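Porin protein associated with imipenem resistance (Acinetobacter baumannii, PDB 4FUV) forms an eight-stranded beta-barrel in the outer membrane and is associated with imipenem resistance, probably through a part in the uptake of ornithine and imipenem. Local coordinates at residues 16-21 with 34-39; 163-168 with 220-225. One frame throughout, in Å; residues are numbered along the deposited sequence.

Interaction 1 (16-21 with 34-39); sequences LIPVGA and LLWQAN. With C8E ((hydroxyethyloxy)tri(ethyloxy)octane), chain I.
Trp36 gives its indole N-H to the backbone of the loop that leads into its partner strand. Trp36 NE1 lies 2.8 Å from Leu16 O. That oxygen sits in the plane of the ring, but the donor stands well above the carbonyl plane, 68° out of it. Pro18 then lies over one face of the same ring. Pro18 CB is 4.0 Å from the centroid of the Trp36 five-membered ring, a CH-pi contact close to the ring normal. The segment 16-18 thus meets the N-H edge and one face of the indole.

Next comes a classic beta bulge, with Val19 and Gly20 both facing Leu35. Leu35 O accepts a hydrogen bond from Val19 N at 2.8 Å and a weak one from Gly20 N. Leu35 N returns a bond to Gly20 O, also at 2.8 Å. Val19 CG1 is anti to the carbonyl carbon (chi1 -71°) and meets Gln37 CB at 3.9 Å. A water links the backbone further out: it lies 2.7 Å from Ile17 O and accepts from Gln37 N. Detergent C17 touches Ile17 CG1 at 3.9 Å.

The contact ties the start of the hairpin 20-26/29-37 to its second strand. The indole bond, the bulge and the water continue polar pairing past the regular ladder, while proline and valine add apolar cover.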
loop_
_atom_site.group_PDB
_atom_site.type_symbol
_atom_site.label_atom_id
_atom_site.label_comp_id
_atom_site.label_asym_id
_atom_site.label_seq_id
_atom_site.Cartn_x
_atom_site.Cartn_y
_atom_site.Cartn_z
ATOM N N LEU A 16 -10.948 -49.154 -1.480
ATOM C CA LEU A 16 -9.502 -49.047 -1.360
ATOM C C LEU A 16 -8.861 -48.396 -2.577
ATOM O O LEU A 16 -7.673 -48.076 -2.565
ATOM C CB LEU A 16 -8.875 -50.414 -1.084
ATOM C CG LEU A 16 -9.180 -51.029 0.285
ATOM C CD1 LEU A 16 -9.457 -49.953 1.338
ATOM C CD2 LEU A 16 -10.329 -52.016 0.198
ATOM N N ILE A 17 -9.654 -48.189 -3.619
ATOM C CA ILE A 17 -9.114 -47.709 -4.885
ATOM C C ILE A 17 -9.307 -46.218 -5.019
ATOM O O ILE A 17 -10.427 -45.715 -4.900
ATOM C CB ILE A 17 -9.741 -48.419 -6.095
ATOM C CG1 ILE A 17 -9.529 -49.930 -5.976
ATOM C CG2 ILE A 17 -9.146 -47.891 -7.396
ATOM C CD1 ILE A 17 -10.179 -50.730 -7.070
ATOM N N PRO A 18 -8.206 -45.499 -5.240
ATOM C CA PRO A 18 -8.297 -44.041 -5.326
ATOM C C PRO A 18 -9.131 -43.635 -6.533
ATOM O O PRO A 18 -9.229 -44.375 -7.513
ATOM C CB PRO A 18 -6.835 -43.599 -5.486
ATOM C CG PRO A 18 -6.107 -44.789 -5.913
ATOM C CD PRO A 18 -6.822 -45.976 -5.349
ATOM N N VAL A 19 -9.759 -42.479 -6.421
ATOM C CA VAL A 19 -10.610 -41.929 -7.460
ATOM C C VAL A 19 -9.797 -40.984 -8.330
ATOM O O VAL A 19 -10.189 -40.648 -9.446
ATOM C CB VAL A 19 -11.789 -41.149 -6.847
ATOM C CG1 VAL A 19 -12.772 -42.106 -6.216
ATOM C CG2 VAL A 19 -11.267 -40.107 -5.802
ATOM N N GLY A 20 -8.650 -40.551 -7.818
ATOM C CA GLY A 20 -7.842 -39.618 -8.569
ATOM C C GLY A 20 -6.580 -39.181 -7.872
ATOM O O GLY A 20 -6.140 -39.769 -6.879
ATOM N N ALA A 21 -5.994 -38.123 -8.410
ATOM C CA ALA A 21 -4.726 -37.619 -7.925
ATOM C C ALA A 21 -4.682 -36.114 -8.152
ATOM O O ALA A 21 -5.472 -35.557 -8.919
ATOM C CB ALA A 21 -3.574 -38.308 -8.638
ATOM N N LEU A 34 -2.634 -38.655 -3.614
ATOM C CA LEU A 34 -3.590 -39.636 -4.131
ATOM C C LEU A 34 -4.879 -39.355 -3.382
ATOM O O LEU A 34 -4.835 -38.960 -2.202
ATOM C CB LEU A 34 -3.098 -41.042 -3.784
ATOM C CG LEU A 34 -2.928 -42.125 -4.846
ATOM C CD1 LEU A 34 -2.543 -41.539 -6.185
ATOM C CD2 LEU A 34 -1.885 -43.118 -4.363
ATOM N N LEU A 35 -6.016 -39.537 -4.047
ATOM C CA LEU A 35 -7.310 -39.156 -3.461
ATOM C C LEU A 35 -8.259 -40.344 -3.445
ATOM O O LEU A 35 -8.415 -41.014 -4.478
ATOM C CB LEU A 35 -7.968 -38.058 -4.299
ATOM C CG LEU A 35 -7.224 -36.738 -4.562
ATOM C CD1 LEU A 35 -7.974 -35.890 -5.618
ATOM C CD2 LEU A 35 -7.080 -35.976 -3.275
ATOM N N TRP A 36 -8.906 -40.581 -2.302
ATOM C CA TRP A 36 -9.960 -41.590 -2.186
ATOM C C TRP A 36 -11.251 -40.870 -1.837
ATOM O O TRP A 36 -11.221 -39.835 -1.166
ATOM C CB TRP A 36 -9.667 -42.614 -1.075
ATOM C CG TRP A 36 -8.525 -43.554 -1.351
ATOM C CD1 TRP A 36 -8.610 -44.876 -1.740
ATOM C CD2 TRP A 36 -7.136 -43.261 -1.259
ATOM N NE1 TRP A 36 -7.358 -45.408 -1.894
ATOM C CE2 TRP A 36 -6.423 -44.431 -1.604
ATOM C CE3 TRP A 36 -6.405 -42.109 -0.918
ATOM C CZ2 TRP A 36 -5.039 -44.498 -1.614
ATOM C CZ3 TRP A 36 -5.018 -42.172 -0.940
ATOM C CH2 TRP A 36 -4.350 -43.359 -1.280
ATOM N N GLN A 37 -12.380 -41.413 -2.294
ATOM C CA GLN A 37 -13.689 -40.869 -1.944
ATOM C C GLN A 37 -14.539 -42.010 -1.366
ATOM O O GLN A 37 -14.844 -42.988 -2.047
ATOM C CB GLN A 37 -14.349 -40.205 -3.165
ATOM C CG GLN A 37 -15.507 -39.231 -2.874
ATOM C CD GLN A 37 -15.061 -37.853 -2.343
ATOM O OE1 GLN A 37 -14.108 -37.259 -2.842
ATOM N NE2 GLN A 37 -15.773 -37.344 -1.333
ATOM N N ALA A 38 -14.872 -41.908 -0.084
ATOM C CA ALA A 38 -15.645 -42.963 0.572
ATOM C C ALA A 38 -17.129 -42.824 0.241
ATOM O O ALA A 38 -17.829 -43.820 0.048
ATOM C CB ALA A 38 -15.423 -42.945 2.083
ATOM N N ASN A 39 -17.587 -41.578 0.177
ATOM C CA ASN A 39 -18.936 -41.246 -0.263
ATOM C C ASN A 39 -18.892 -39.773 -0.712
ATOM O O ASN A 39 -17.831 -39.154 -0.616
ATOM C CB ASN A 39 -19.957 -41.536 0.864
ATOM C CG ASN A 39 -19.718 -40.705 2.120
ATOM O OD1 ASN A 39 -19.524 -39.484 2.065
ATOM N ND2 ASN A 39 -19.753 -41.371 3.265
HETATM C C17 C8E I . -6.450 -51.352 -3.953
HETATM O O18 C8E I . -5.179 -50.970 -4.446
HETATM C C19 C8E I . -4.698 -49.786 -3.830
HETATM C C20 C8E I . -3.854 -49.002 -4.838
HETATM O O21 C8E I . -3.022 -48.068 -4.169
HETATM O O HOH W 1 -11.937 -44.009 -3.388
#

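Interaction 2 (163-168 with 220-225); sequences GVFGEV and GVNFFW. With C8E ((hydroxyethyloxy)tri(ethyloxy)octane), chain F.
Phe165 packs its ring on the backbone of Gly220. Its CG stands between the backbone N and the carbonyl carbon (chi1 83°), the crowded position. This chi1 carries CG toward Gly220, and chi2 of -84° turns one ring face to the glycine backbone. Phe165 CE1 comes to 3.5 Å from Gly220 CA, and Gly220 N lies over one face of the ring, offset toward the rim.

Asn222 lies on the same side of the sheet. Its CG is anti to the carbonyl carbon (chi1 -63°), and its side chain crosses that of Phe165 at about a right angle. Asn222 OD1 approaches Phe165 CD1 at 3.6 Å, with amide and ring planes 29° apart. Val164 and Val221 point to the other face, where Val221 CG1 meets Gly163 O at 3.4 Å. Detergent lies beside Val164 on that face.

Four backbone hydrogen bonds join Gly163 with Asn222 and Phe165 with Gly220 in antiparallel register. The last barrel strand, 213-224, is held here to strand 162-172. Strand 20-26 pairs with the other edge of 213-224, with Arg22 against Phe165 and Asn222, and Tyr96 of strand 95-114 also packs on Phe165.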
loop_
_atom_site.group_PDB
_atom_site.type_symbol
_atom_site.label_atom_id
_atom_site.label_comp_id
_atom_site.label_asym_id
_atom_site.label_seq_id
_atom_site.Cartn_x
_atom_site.Cartn_y
_atom_site.Cartn_z
ATOM N N GLY A 163 -10.181 -30.587 -12.413
ATOM C CA GLY A 163 -10.535 -29.350 -11.752
ATOM C C GLY A 163 -9.328 -28.680 -11.134
ATOM O O GLY A 163 -8.208 -29.182 -11.217
ATOM N N VAL A 164 -9.561 -27.534 -10.515
ATOM C CA VAL A 164 -8.504 -26.800 -9.840
ATOM C C VAL A 164 -8.888 -26.563 -8.382
ATOM O O VAL A 164 -10.069 -26.641 -8.023
ATOM C CB VAL A 164 -8.242 -25.479 -10.551
ATOM C CG1 VAL A 164 -7.759 -25.757 -11.984
ATOM C CG2 VAL A 164 -9.515 -24.641 -10.568
ATOM N N PHE A 165 -7.905 -26.304 -7.529
ATOM C CA PHE A 165 -8.226 -26.056 -6.129
ATOM C C PHE A 165 -7.282 -25.085 -5.447
ATOM O O PHE A 165 -6.199 -24.790 -5.953
ATOM C CB PHE A 165 -8.274 -27.372 -5.349
ATOM C CG PHE A 165 -6.932 -27.863 -4.894
ATOM C CD1 PHE A 165 -6.118 -28.601 -5.748
ATOM C CD2 PHE A 165 -6.491 -27.601 -3.605
ATOM C CE1 PHE A 165 -4.876 -29.061 -5.320
ATOM C CE2 PHE A 165 -5.261 -28.046 -3.167
ATOM C CZ PHE A 165 -4.439 -28.781 -4.023
ATOM N N GLY A 166 -7.722 -24.565 -4.306
ATOM C CA GLY A 166 -6.850 -23.851 -3.397
ATOM C C GLY A 166 -7.153 -24.393 -2.016
ATOM O O GLY A 166 -8.263 -24.860 -1.779
ATOM N N GLU A 167 -6.185 -24.341 -1.110
ATOM C CA GLU A 167 -6.410 -24.807 0.250
ATOM C C GLU A 167 -5.604 -23.968 1.222
ATOM O O GLU A 167 -4.420 -23.663 0.987
ATOM C CB GLU A 167 -6.021 -26.279 0.403
ATOM C CG GLU A 167 -6.428 -26.903 1.748
ATOM C CD GLU A 167 -6.033 -28.378 1.880
ATOM O OE1 GLU A 167 -6.435 -29.193 1.020
ATOM O OE2 GLU A 167 -5.315 -28.724 2.844
ATOM N N VAL A 168 -6.237 -23.604 2.325
ATOM C CA VAL A 168 -5.538 -22.876 3.380
ATOM C C VAL A 168 -5.809 -23.557 4.713
ATOM O O VAL A 168 -6.943 -23.950 5.007
ATOM C CB VAL A 168 -5.926 -21.366 3.429
ATOM C CG1 VAL A 168 -5.715 -20.712 2.064
ATOM C CG2 VAL A 168 -7.359 -21.183 3.882
ATOM N N GLY A 220 -3.500 -26.013 -6.909
ATOM C CA GLY A 220 -3.199 -27.170 -7.729
ATOM C C GLY A 220 -4.282 -27.635 -8.685
ATOM O O GLY A 220 -5.308 -26.974 -8.897
ATOM N N VAL A 221 -4.041 -28.791 -9.281
ATOM C CA VAL A 221 -4.949 -29.349 -10.255
ATOM C C VAL A 221 -5.340 -30.752 -9.829
ATOM O O VAL A 221 -4.485 -31.539 -9.432
ATOM C CB VAL A 221 -4.282 -29.365 -11.637
ATOM C CG1 VAL A 221 -5.242 -29.889 -12.700
ATOM C CG2 VAL A 221 -3.778 -27.970 -11.981
ATOM N N ASN A 222 -6.638 -31.047 -9.890
ATOM C CA ASN A 222 -7.166 -32.362 -9.573
ATOM C C ASN A 222 -7.413 -33.146 -10.863
ATOM O O ASN A 222 -7.916 -32.598 -11.849
ATOM C CB ASN A 222 -8.479 -32.250 -8.788
ATOM C CG ASN A 222 -8.306 -31.556 -7.436
ATOM O OD1 ASN A 222 -8.876 -30.498 -7.192
ATOM N ND2 ASN A 222 -7.528 -32.164 -6.554
ATOM N N PHE A 223 -7.052 -34.422 -10.857
ATOM C CA PHE A 223 -7.326 -35.298 -11.991
ATOM C C PHE A 223 -8.171 -36.468 -11.519
ATOM O O PHE A 223 -7.877 -37.069 -10.492
ATOM C CB PHE A 223 -6.025 -35.819 -12.617
ATOM C CG PHE A 223 -5.080 -34.734 -13.067
ATOM C CD1 PHE A 223 -5.200 -34.167 -14.330
ATOM C CD2 PHE A 223 -4.064 -34.286 -12.229
ATOM C CE1 PHE A 223 -4.332 -33.171 -14.746
ATOM C CE2 PHE A 223 -3.192 -33.289 -12.636
ATOM C CZ PHE A 223 -3.323 -32.728 -13.892
ATOM N N PHE A 224 -9.221 -36.793 -12.267
ATOM C CA PHE A 224 -10.090 -37.910 -11.904
ATOM C C PHE A 224 -10.200 -38.915 -13.036
ATOM O O PHE A 224 -10.468 -38.545 -14.176
ATOM C CB PHE A 224 -11.475 -37.408 -11.495
ATOM C CG PHE A 224 -11.457 -36.585 -10.235
ATOM C CD1 PHE A 224 -11.363 -37.198 -8.996
ATOM C CD2 PHE A 224 -11.494 -35.197 -10.292
ATOM C CE1 PHE A 224 -11.327 -36.442 -7.834
ATOM C CE2 PHE A 224 -11.469 -34.440 -9.141
ATOM C CZ PHE A 224 -11.386 -35.062 -7.909
ATOM N N TRP A 225 -9.961 -40.180 -12.717
ATOM C CA TRP A 225 -10.126 -41.249 -13.689
ATOM C C TRP A 225 -11.459 -41.965 -13.506
ATOM O O TRP A 225 -12.323 -41.496 -12.765
ATOM C CB TRP A 225 -8.981 -42.247 -13.590
ATOM C CG TRP A 225 -8.536 -42.580 -12.192
ATOM C CD1 TRP A 225 -9.212 -43.333 -11.263
ATOM C CD2 TRP A 225 -7.294 -42.212 -11.571
ATOM N NE1 TRP A 225 -8.468 -43.446 -10.113
ATOM C CE2 TRP A 225 -7.288 -42.767 -10.278
ATOM C CE3 TRP A 225 -6.190 -41.465 -11.999
ATOM C CZ2 TRP A 225 -6.218 -42.593 -9.396
ATOM C CZ3 TRP A 225 -5.134 -41.301 -11.130
ATOM C CH2 TRP A 225 -5.154 -41.857 -9.842
HETATM C C4 C8E F . -6.034 -22.201 -9.882
HETATM C C5 C8E F . -4.975 -23.195 -9.423
HETATM C C6 C8E F . -4.365 -23.936 -10.610
HETATM C C7 C8E F . -2.878 -24.188 -10.386
HETATM O O9 C8E F . 0.602 -27.566 -9.797
HETATM C C10 C8E F . 1.713 -27.972 -10.569
HETATM C C11 C8E F . 2.912 -28.221 -9.655
HETATM O O12 C8E F . 3.138 -29.603 -9.444
HETATM C C13 C8E F . 4.499 -29.894 -9.204
HETATM C C14 C8E F . 4.805 -31.336 -9.588
HETATM C C16 C8E F . 6.880 -33.183 -7.161
HETATM C C17 C8E F . 7.013 -34.093 -5.944
HETATM O O18 C8E F . 8.373 -34.410 -5.743
HETATM C C19 C8E F . 9.154 -33.276 -5.447
HETATM C C20 C8E F . 10.546 -33.719 -5.003
HETATM O O21 C8E F . 11.504 -33.014 -5.760
#

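Interaction 1 is a surface contact, and interaction 2 is mostly buried. Both belong to the same end of the barrel, their centres about 13 Å apart. Strand 20-26 pairs with 29-37 and also with 213-224, which in turn pairs with 162-172. The contacts lie one on each side of the seam 20-26/213-224, where the first and last strands close the barrel. They meet directly: Ala21 O is 2.7 Å from Phe223 N, and Pro18 O is 2.9 Å from Trp225 NE1, both probable hydrogen bonds. Interaction 1 bridges a loop with a bulge, an indole and water, whereas interaction 2 is a regular ladder with an aromatic ring packed against glycine.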